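PDB 2QPX: predicted metal-dependent hydrolase of the TIM-barrel fold from Lactobacillus casei, which is of unproven function but binds two zinc ions and, judging by its amidohydrolase family, probably acts as a metal-dependent hydrolase. Local coordinates for residues Y82-F90 / T116-V124; D31-T39 / T50-L60. All coordinates share one frame; numbering follows the deposited sequence.

Contact 1: Y82-F90 / T116-V124. With EDO (1,2-ethanediol), chain D.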
loop_
_atom_site.group_PDB
_atom_site.type_symbol
_atom_site.label_atom_id
_atom_site.label_comp_id
_atom_site.label_asym_id
_atom_site.label_seq_id
_atom_site.Cartn_x
_atom_site.Cartn_y
_atom_site.Cartn_z
ATOM N N TYR A 82 -4.432 -39.149 15.737
ATOM C CA TYR A 82 -3.866 -37.804 15.540
ATOM C C TYR A 82 -2.571 -37.872 14.730
ATOM O O TYR A 82 -2.340 -37.026 13.851
ATOM C CB TYR A 82 -3.665 -37.128 16.878
ATOM C CG TYR A 82 -3.435 -35.608 16.839
ATOM C CD1 TYR A 82 -4.261 -34.774 16.082
ATOM C CD2 TYR A 82 -2.487 -35.014 17.647
ATOM C CE1 TYR A 82 -4.089 -33.405 16.108
ATOM C CE2 TYR A 82 -2.297 -33.644 17.668
ATOM C CZ TYR A 82 -3.136 -32.839 16.940
ATOM O OH TYR A 82 -2.973 -31.442 16.976
ATOM N N ALA A 83 -1.714 -38.861 15.002
ATOM C CA ALA A 83 -0.517 -39.034 14.201
ATOM C C ALA A 83 -0.889 -39.348 12.744
ATOM O O ALA A 83 -0.314 -38.792 11.814
ATOM C CB ALA A 83 0.408 -40.128 14.811
ATOM N N THR A 84 -1.840 -40.255 12.540
ATOM C CA THR A 84 -2.304 -40.565 11.189
ATOM C C THR A 84 -2.775 -39.316 10.443
ATOM O O THR A 84 -2.396 -39.077 9.305
ATOM C CB THR A 84 -3.477 -41.602 11.227
ATOM O OG1 THR A 84 -2.985 -42.827 11.784
ATOM C CG2 THR A 84 -4.051 -41.855 9.837
ATOM N N TYR A 85 -3.561 -38.534 11.145
ATOM C CA TYR A 85 -4.157 -37.300 10.587
ATOM C C TYR A 85 -3.086 -36.261 10.228
ATOM O O TYR A 85 -3.066 -35.717 9.117
ATOM C CB TYR A 85 -5.138 -36.726 11.590
ATOM C CG TYR A 85 -5.929 -35.539 11.086
ATOM C CD1 TYR A 85 -6.766 -35.653 9.974
ATOM C CD2 TYR A 85 -5.826 -34.298 11.705
ATOM C CE1 TYR A 85 -7.486 -34.578 9.509
ATOM C CE2 TYR A 85 -6.560 -33.201 11.230
ATOM C CZ TYR A 85 -7.391 -33.363 10.129
ATOM O OH TYR A 85 -8.103 -32.277 9.635
ATOM N N ASN A 86 -2.176 -36.010 11.161
ATOM C CA ASN A 86 -1.017 -35.148 10.873
ATOM C C ASN A 86 -0.193 -35.670 9.687
ATOM O O ASN A 86 0.165 -34.917 8.781
ATOM C CB ASN A 86 -0.163 -34.934 12.124
ATOM C CG ASN A 86 -0.734 -33.865 13.032
ATOM O OD1 ASN A 86 -0.447 -32.680 12.858
ATOM N ND2 ASN A 86 -1.575 -34.264 13.988
ATOM N N HIS A 87 0.108 -36.975 9.678
ATOM C CA HIS A 87 0.856 -37.552 8.578
ATOM C C HIS A 87 0.153 -37.309 7.232
ATOM O O HIS A 87 0.796 -37.061 6.231
ATOM C CB HIS A 87 1.113 -39.052 8.803
ATOM C CG HIS A 87 2.307 -39.363 9.640
ATOM N ND1 HIS A 87 2.449 -38.914 10.932
ATOM C CD2 HIS A 87 3.380 -40.158 9.396
ATOM C CE1 HIS A 87 3.587 -39.374 11.432
ATOM N NE2 HIS A 87 4.175 -40.129 10.515
ATOM N N ARG A 88 -1.171 -37.408 7.215
ATOM C CA ARG A 88 -1.920 -37.216 5.961
ATOM C C ARG A 88 -1.744 -35.809 5.400
ATOM O O ARG A 88 -1.474 -35.635 4.219
ATOM C CB ARG A 88 -3.414 -37.430 6.179
ATOM C CG ARG A 88 -3.860 -38.824 6.349
ATOM C CD ARG A 88 -5.383 -38.871 6.503
ATOM N NE ARG A 88 -5.809 -40.238 6.642
ATOM C CZ ARG A 88 -7.066 -40.608 6.773
ATOM N NH1 ARG A 88 -8.052 -39.726 6.761
ATOM N NH2 ARG A 88 -7.331 -41.902 6.884
ATOM N N ILE A 89 -1.807 -34.813 6.285
ATOM C CA ILE A 89 -1.729 -33.415 5.851
ATOM C C ILE A 89 -0.306 -33.032 5.509
ATOM O O ILE A 89 -0.046 -32.507 4.432
ATOM C CB ILE A 89 -2.365 -32.474 6.887
ATOM C CG1 ILE A 89 -3.863 -32.739 6.963
ATOM C CG2 ILE A 89 -2.063 -30.955 6.578
ATOM C CD1 ILE A 89 -4.606 -32.045 8.106
ATOM N N PHE A 90 0.632 -33.257 6.431
ATOM C CA PHE A 90 2.029 -32.911 6.155
ATOM C C PHE A 90 2.542 -33.649 4.928
ATOM O O PHE A 90 3.266 -33.084 4.113
ATOM C CB PHE A 90 2.919 -33.113 7.376
ATOM C CG PHE A 90 2.714 -32.049 8.449
ATOM C CD1 PHE A 90 3.379 -30.849 8.372
ATOM C CD2 PHE A 90 1.856 -32.258 9.544
ATOM C CE1 PHE A 90 3.170 -29.869 9.334
ATOM C CE2 PHE A 90 1.668 -31.276 10.536
ATOM C CZ PHE A 90 2.344 -30.062 10.406
ATOM N N THR A 116 6.836 -34.145 18.617
ATOM C CA THR A 116 6.288 -33.457 17.451
ATOM C C THR A 116 6.762 -34.144 16.168
ATOM O O THR A 116 5.969 -34.375 15.258
ATOM C CB THR A 116 6.678 -31.980 17.431
ATOM O OG1 THR A 116 6.287 -31.361 18.671
ATOM C CG2 THR A 116 5.992 -31.240 16.263
ATOM N N ALA A 117 8.060 -34.450 16.083
ATOM C CA ALA A 117 8.604 -35.108 14.894
ATOM C C ALA A 117 7.904 -36.471 14.642
ATOM O O ALA A 117 7.585 -36.818 13.487
ATOM C CB ALA A 117 10.128 -35.268 14.989
ATOM N N GLU A 118 7.622 -37.218 15.705
ATOM C CA GLU A 118 6.904 -38.510 15.572
ATOM C C GLU A 118 5.475 -38.285 15.060
ATOM O O GLU A 118 4.956 -39.047 14.205
ATOM C CB GLU A 118 6.855 -39.311 16.896
ATOM C CG GLU A 118 5.833 -40.487 16.814
ATOM C CD GLU A 118 5.851 -41.502 17.959
ATOM O OE1 GLU A 118 6.849 -41.479 18.742
ATOM O OE2 GLU A 118 4.881 -42.315 18.024
ATOM N N LEU A 119 4.829 -37.265 15.588
ATOM C CA LEU A 119 3.465 -36.929 15.242
ATOM C C LEU A 119 3.312 -36.568 13.761
ATOM O O LEU A 119 2.363 -37.012 13.097
ATOM C CB LEU A 119 3.012 -35.766 16.138
ATOM C CG LEU A 119 1.586 -35.365 15.947
ATOM C CD1 LEU A 119 0.595 -36.489 16.533
ATOM C CD2 LEU A 119 1.373 -33.993 16.584
ATOM N N VAL A 120 4.230 -35.753 13.238
ATOM C CA VAL A 120 4.099 -35.186 11.901
ATOM C C VAL A 120 4.866 -35.989 10.846
ATOM O O VAL A 120 4.613 -35.839 9.660
ATOM C CB VAL A 120 4.466 -33.668 11.901
ATOM C CG1 VAL A 120 3.558 -32.892 12.880
ATOM C CG2 VAL A 120 5.945 -33.415 12.197
ATOM N N GLY A 121 5.838 -36.788 11.292
ATOM C CA GLY A 121 6.593 -37.681 10.421
ATOM C C GLY A 121 7.826 -37.120 9.729
ATOM O O GLY A 121 8.352 -37.742 8.779
ATOM N N ILE A 122 8.296 -35.962 10.206
ATOM C CA ILE A 122 9.419 -35.264 9.607
ATOM C C ILE A 122 10.225 -34.619 10.725
ATOM O O ILE A 122 9.716 -34.418 11.817
ATOM C CB ILE A 122 8.950 -34.207 8.555
ATOM C CG1 ILE A 122 7.936 -33.225 9.149
ATOM C CG2 ILE A 122 8.366 -34.908 7.278
ATOM C CD1 ILE A 122 7.555 -32.054 8.237
ATOM N N PRO A 123 11.489 -34.277 10.437
ATOM C CA PRO A 123 12.293 -33.615 11.463
ATOM C C PRO A 123 11.782 -32.235 11.876
ATOM O O PRO A 123 11.216 -31.495 11.059
ATOM C CB PRO A 123 13.675 -33.519 10.827
ATOM C CG PRO A 123 13.453 -33.703 9.367
ATOM C CD PRO A 123 12.266 -34.598 9.232
ATOM N N VAL A 124 12.025 -31.906 13.142
ATOM C CA VAL A 124 11.556 -30.664 13.770
ATOM C C VAL A 124 12.720 -30.113 14.591
ATOM O O VAL A 124 13.294 -30.842 15.413
ATOM C CB VAL A 124 10.330 -30.918 14.694
ATOM C CG1 VAL A 124 9.874 -29.627 15.408
ATOM C CG2 VAL A 124 9.180 -31.568 13.890
HETATM C C1 EDO D . 13.218 -33.508 16.905
HETATM O O1 EDO D . 14.384 -32.654 16.949
HETATM C C2 EDO D . 13.480 -34.632 15.920
HETATM O O2 EDO D . 13.583 -34.159 14.570
#

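Contact 2: D31-T39 / T50-L60. With EDO (1,2-ethanediol), chain E.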
loop_
_atom_site.group_PDB
_atom_site.type_symbol
_atom_site.label_atom_id
_atom_site.label_comp_id
_atom_site.label_asym_id
_atom_site.label_seq_id
_atom_site.Cartn_x
_atom_site.Cartn_y
_atom_site.Cartn_z
ATOM N N ASP A 31 -13.405 -27.645 17.035
ATOM C CA ASP A 31 -13.974 -26.619 16.126
ATOM C C ASP A 31 -13.657 -25.203 16.644
ATOM O O ASP A 31 -13.142 -24.354 15.912
ATOM C CB ASP A 31 -15.483 -26.819 16.017
ATOM C CG ASP A 31 -16.145 -26.004 14.935
ATOM O OD1 ASP A 31 -15.518 -25.249 14.224
ATOM O OD2 ASP A 31 -17.356 -26.209 14.703
ATOM N N ASP A 32 -13.926 -24.951 17.912
ATOM C CA ASP A 32 -13.663 -23.630 18.481
ATOM C C ASP A 32 -12.160 -23.312 18.498
ATOM O O ASP A 32 -11.765 -22.162 18.246
ATOM C CB ASP A 32 -14.258 -23.502 19.879
ATOM C CG ASP A 32 -15.776 -23.362 19.880
ATOM O OD1 ASP A 32 -16.430 -23.236 18.815
ATOM O OD2 ASP A 32 -16.299 -23.368 21.006
ATOM N N ARG A 33 -11.325 -24.299 18.785
ATOM C CA ARG A 33 -9.871 -24.080 18.761
ATOM C C ARG A 33 -9.365 -23.768 17.358
ATOM O O ARG A 33 -8.444 -22.959 17.181
ATOM C CB ARG A 33 -9.076 -25.248 19.390
ATOM C CG ARG A 33 -9.281 -25.407 20.907
ATOM C CD ARG A 33 -8.698 -24.261 21.753
ATOM N NE ARG A 33 -7.233 -24.090 21.661
ATOM C CZ ARG A 33 -6.331 -24.654 22.458
ATOM N NH1 ARG A 33 -6.686 -25.459 23.444
ATOM N NH2 ARG A 33 -5.061 -24.374 22.296
ATOM N N LEU A 34 -9.916 -24.414 16.353
ATOM C CA LEU A 34 -9.610 -24.108 14.968
ATOM C C LEU A 34 -10.014 -22.656 14.644
ATOM O O LEU A 34 -9.258 -21.899 14.024
ATOM C CB LEU A 34 -10.331 -25.077 13.999
ATOM C CG LEU A 34 -9.641 -26.399 13.741
ATOM C CD1 LEU A 34 -10.622 -27.455 13.113
ATOM C CD2 LEU A 34 -8.343 -26.203 12.878
ATOM N N ALA A 35 -11.214 -22.270 15.051
ATOM C CA ALA A 35 -11.654 -20.885 14.860
ATOM C C ALA A 35 -10.730 -19.905 15.572
ATOM O O ALA A 35 -10.295 -18.914 14.991
ATOM C CB ALA A 35 -13.118 -20.718 15.305
ATOM N N GLN A 36 -10.378 -20.199 16.812
ATOM C CA GLN A 36 -9.589 -19.273 17.610
ATOM C C GLN A 36 -8.187 -19.093 16.993
ATOM O O GLN A 36 -7.684 -17.960 16.966
ATOM C CB GLN A 36 -9.534 -19.727 19.072
ATOM C CG GLN A 36 -10.891 -19.585 19.764
ATOM C CD GLN A 36 -11.040 -20.398 21.069
ATOM O OE1 GLN A 36 -10.205 -21.217 21.380
ATOM N NE2 GLN A 36 -12.127 -20.157 21.816
ATOM N N VAL A 37 -7.583 -20.158 16.430
ATOM C CA VAL A 37 -6.257 -20.037 15.876
ATOM C C VAL A 37 -6.249 -19.450 14.453
ATOM O O VAL A 37 -5.199 -19.021 13.963
ATOM C CB VAL A 37 -5.488 -21.387 15.957
ATOM C CG1 VAL A 37 -5.878 -22.333 14.819
ATOM C CG2 VAL A 37 -3.957 -21.114 15.968
ATOM N N SER A 38 -7.425 -19.360 13.827
ATOM C CA SER A 38 -7.554 -18.865 12.464
ATOM C C SER A 38 -7.432 -17.354 12.342
ATOM O O SER A 38 -7.510 -16.821 11.227
ATOM C CB SER A 38 -8.887 -19.308 11.853
ATOM O OG SER A 38 -9.977 -18.584 12.392
ATOM N N THR A 39 -7.215 -16.672 13.470
ATOM C CA THR A 39 -7.154 -15.218 13.519
ATOM C C THR A 39 -6.190 -14.791 14.605
ATOM O O THR A 39 -5.901 -15.565 15.507
ATOM C CB THR A 39 -8.557 -14.611 13.855
ATOM O OG1 THR A 39 -8.501 -13.180 13.846
ATOM C CG2 THR A 39 -9.086 -15.098 15.219
ATOM N N THR A 50 -15.108 -14.064 13.901
ATOM C CA THR A 50 -13.987 -14.824 13.407
ATOM C C THR A 50 -14.442 -15.892 12.413
ATOM O O THR A 50 -13.788 -16.127 11.405
ATOM C CB THR A 50 -13.214 -15.441 14.585
ATOM O OG1 THR A 50 -12.635 -14.362 15.338
ATOM C CG2 THR A 50 -12.124 -16.457 14.100
ATOM N N LYS A 51 -15.562 -16.540 12.708
ATOM C CA LYS A 51 -16.089 -17.619 11.850
ATOM C C LYS A 51 -16.685 -17.105 10.537
ATOM O O LYS A 51 -17.006 -17.886 9.651
ATOM C CB LYS A 51 -17.098 -18.480 12.622
ATOM C CG LYS A 51 -16.453 -19.345 13.678
ATOM C CD LYS A 51 -17.474 -20.207 14.427
ATOM C CE LYS A 51 -16.803 -21.130 15.415
ATOM N NZ LYS A 51 -17.794 -21.799 16.307
ATOM N N ASN A 52 -16.800 -15.778 10.413
ATOM C CA ASN A 52 -17.227 -15.150 9.192
ATOM C C ASN A 52 -16.083 -14.571 8.361
ATOM O O ASN A 52 -16.299 -13.775 7.433
ATOM C CB ASN A 52 -18.340 -14.106 9.480
ATOM C CG ASN A 52 -19.703 -14.749 9.652
ATOM O OD1 ASN A 52 -20.321 -14.644 10.708
ATOM N ND2 ASN A 52 -20.161 -15.421 8.628
ATOM N N ARG A 53 -14.869 -14.996 8.650
ATOM C CA ARG A 53 -13.692 -14.781 7.821
ATOM C C ARG A 53 -13.442 -16.011 7.004
ATOM O O ARG A 53 -13.794 -17.124 7.430
ATOM C CB ARG A 53 -12.466 -14.514 8.692
ATOM C CG ARG A 53 -12.639 -13.318 9.629
ATOM C CD ARG A 53 -11.479 -13.148 10.580
ATOM N NE ARG A 53 -10.230 -12.832 9.913
ATOM C CZ ARG A 53 -9.183 -13.637 9.766
ATOM N NH1 ARG A 53 -9.188 -14.897 10.159
ATOM N NH2 ARG A 53 -8.095 -13.161 9.225
ATOM N N LEU A 54 -12.746 -15.846 5.888
ATOM C CA LEU A 54 -12.477 -16.957 5.004
ATOM C C LEU A 54 -11.526 -18.006 5.603
ATOM O O LEU A 54 -11.697 -19.215 5.330
ATOM C CB LEU A 54 -11.934 -16.459 3.663
ATOM C CG LEU A 54 -11.968 -17.471 2.513
ATOM C CD1 LEU A 54 -13.425 -17.968 2.253
ATOM C CD2 LEU A 54 -11.405 -16.875 1.212
ATOM N N ALA A 55 -10.570 -17.605 6.437
ATOM C CA ALA A 55 -9.572 -18.543 6.956
ATOM C C ALA A 55 -10.222 -19.737 7.665
ATOM O O ALA A 55 -9.825 -20.872 7.482
ATOM C CB ALA A 55 -8.576 -17.829 7.913
ATOM N N TYR A 56 -11.194 -19.445 8.523
ATOM C CA TYR A 56 -11.879 -20.511 9.255
ATOM C C TYR A 56 -12.495 -21.505 8.283
ATOM O O TYR A 56 -12.403 -22.741 8.491
ATOM C CB TYR A 56 -12.920 -19.932 10.198
ATOM C CG TYR A 56 -13.863 -20.948 10.822
ATOM C CD1 TYR A 56 -13.422 -21.871 11.745
ATOM C CD2 TYR A 56 -15.192 -20.963 10.464
ATOM C CE1 TYR A 56 -14.320 -22.788 12.311
ATOM C CE2 TYR A 56 -16.071 -21.847 11.002
ATOM C CZ TYR A 56 -15.650 -22.747 11.947
ATOM O OH TYR A 56 -16.573 -23.656 12.489
ATOM N N HIS A 57 -13.147 -20.985 7.258
ATOM C CA HIS A 57 -13.733 -21.882 6.250
ATOM C C HIS A 57 -12.719 -22.705 5.496
ATOM O O HIS A 57 -12.990 -23.883 5.178
ATOM C CB HIS A 57 -14.656 -21.103 5.338
ATOM C CG HIS A 57 -15.848 -20.589 6.063
ATOM N ND1 HIS A 57 -17.035 -21.285 6.147
ATOM C CD2 HIS A 57 -16.017 -19.472 6.831
ATOM C CE1 HIS A 57 -17.885 -20.610 6.904
ATOM N NE2 HIS A 57 -17.291 -19.502 7.331
ATOM N N GLY A 58 -11.544 -22.149 5.232
ATOM C CA GLY A 58 -10.439 -22.926 4.681
ATOM C C GLY A 58 -10.010 -24.033 5.604
ATOM O O GLY A 58 -9.757 -25.143 5.162
ATOM N N PHE A 59 -9.916 -23.730 6.888
ATOM C CA PHE A 59 -9.547 -24.768 7.858
ATOM C C PHE A 59 -10.575 -25.872 7.875
ATOM O O PHE A 59 -10.229 -27.058 7.902
ATOM C CB PHE A 59 -9.487 -24.221 9.294
ATOM C CG PHE A 59 -8.267 -23.386 9.624
ATOM C CD1 PHE A 59 -7.318 -23.033 8.690
ATOM C CD2 PHE A 59 -8.099 -22.958 10.914
ATOM C CE1 PHE A 59 -6.232 -22.242 9.048
ATOM C CE2 PHE A 59 -7.017 -22.176 11.275
ATOM C CZ PHE A 59 -6.095 -21.821 10.337
ATOM N N LEU A 60 -11.851 -25.512 7.865
ATOM C CA LEU A 60 -12.922 -26.538 7.847
ATOM C C LEU A 60 -12.867 -27.390 6.614
ATOM O O LEU A 60 -13.124 -28.603 6.674
ATOM C CB LEU A 60 -14.298 -25.882 7.888
ATOM C CG LEU A 60 -14.760 -25.278 9.180
ATOM C CD1 LEU A 60 -16.246 -24.833 9.022
ATOM C CD2 LEU A 60 -14.604 -26.219 10.396
HETATM C C1 EDO E . -19.863 -19.492 10.227
HETATM O O1 EDO E . -20.265 -19.180 11.544
HETATM C C2 EDO E . -20.651 -18.520 9.341
HETATM O O2 EDO E . -19.862 -18.169 8.213
HETATM O O HOH W 1 -19.026 -23.911 14.565
HETATM O O HOH W 2 -11.243 -16.898 10.594
HETATM O O HOH W 3 -11.033 -12.457 13.807
#

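Contact 1: Y82-F90 / T116-V124
Leu119 lies against Tyr82, Ala83 and Asn86 where two outer helices of this TIM-barrel amidohydrolase fold, 79-92 and 113-120, meet. The local axes approach to 8.5 Å at 71°, and the backbones come closest at Ala83 and Leu119, 4.6 Å between CA atoms, with His87 and Val120 next. The packed side runs from Leu119 to Phe90. With CG anti to the backbone N (chi1 -176°), Leu119 swings its two methyls over the other helix: CD1 comes 3.6 Å from Tyr82 CD2, while CD2 borders both Tyr82 CE2 and the amide of Asn86. That amide is fixed in rotation, because Asn86 ND2 donates to Tyr82 O over 2.9 Å with an N-H...O angle of 165°, and the same nitrogen rests above the centre of the Tyr82 ring. Tyr82 O thus takes two donors, Asn86 N and ND2, from opposite faces of its carbonyl plane. Farther along, Val120 CB stands over one face of the Phe90 ring in a CH-pi contact. Phe90 also meets Tyr326, and Phe95 edge-to-face. Ile122 touches Phe90 more distantly, at 4.3 Å between Ile122 CD1 and Phe90 CD1.

The solvent side is looser and more polar. Exposed His87 lies beside the end of helix 113-120, with Glu118 O at its ring edge; its ND1 is shared between Ala83 O and Leu119 O, and both bonds are weak. Gly121, the first residue past the helix, has positive phi and lies so close to this imidazole that a CB would clash with it. At the far end of 116-124, an ethanediol, probably from the crystallisation liquor, donates from O1 to Val124 O over 2.6 Å.

Contact 2: D31-T39 / T50-L60
Tyr56 and Asp31 both hold CG anti to the backbone N (chi1 169° in Tyr56), which brings the phenol OH up to the carboxylate across two helices of the TIM-barrel amidohydrolase fold, 30-37 and 54-66. The short axes run 9.2 Å apart at 136°. Tyr56 OH donates 2.6 Å to Asp31 OD1 on the syn lone pair; Asp31 OD1 lies at the edge of the ring, in its plane, and carboxylate and ring are nearly coplanar, 7° apart. Lys51 CG and Leu60 CG cover the ring's two faces, and Ala35 CB packs on Tyr56 CD1. Put in place of this tyrosine, an alanine is likely to leave Asp31 OD1 without its donor and open a gap between Lys51, Leu60 and Ala35.

In one of its two modelled conformers, the extended Lys51 chain passes Ala35 CB to form a salt bridge, NZ to Asp32 OD1 at 3.2 Å, and a water joins the same NZ to Asp31 OD2. Phe59 supplies the apolar counterpart: Leu34 CD2 lies 3.8 Å from Phe59 CD2, and Val37 CG1 3.7 Å from Phe59 CE2. Leu34 O sits at the edge of this ring, and Met325 and Leu328 of helix 323-342 also pack on it.

Beyond the end of helix 30-37, Arg53 NH1 bonds Ser38 O at 2.8 Å from above the carbonyl plane, while Arg53 NE reaches Leu307 O of the second subunit, tying this corner to the assembly. A water spans the junction, donating to Ser38 OG and Thr50 O and accepting from Arg53 NH1. Ser38 OG in turn donates to Ala35 O over 2.6 Å.

The two contacts share no helix: contact 2 pairs 30-37 with 54-66 in the excursion between strands 14-19 and 95-101, where the Val37 side chain is about 10 Å from a bound zinc, and contact 1 lies farther along the chain, pairing 79-92 with 113-120. Their centres are about 21 Å apart and no atoms touch. Contact 2 is buried, and the second subunit covers part of it; contact 1 is only partly so. Contact 2 combines apolar packing with a carboxylate-phenol bond, a salt bridge and waters, whereas contact 1 relies on apolar packing with weak imidazole bonds toward solvent. Helix 323-342 touches both, and Tyr85 and Ile89 also reach helix 54-66, linking the two sites.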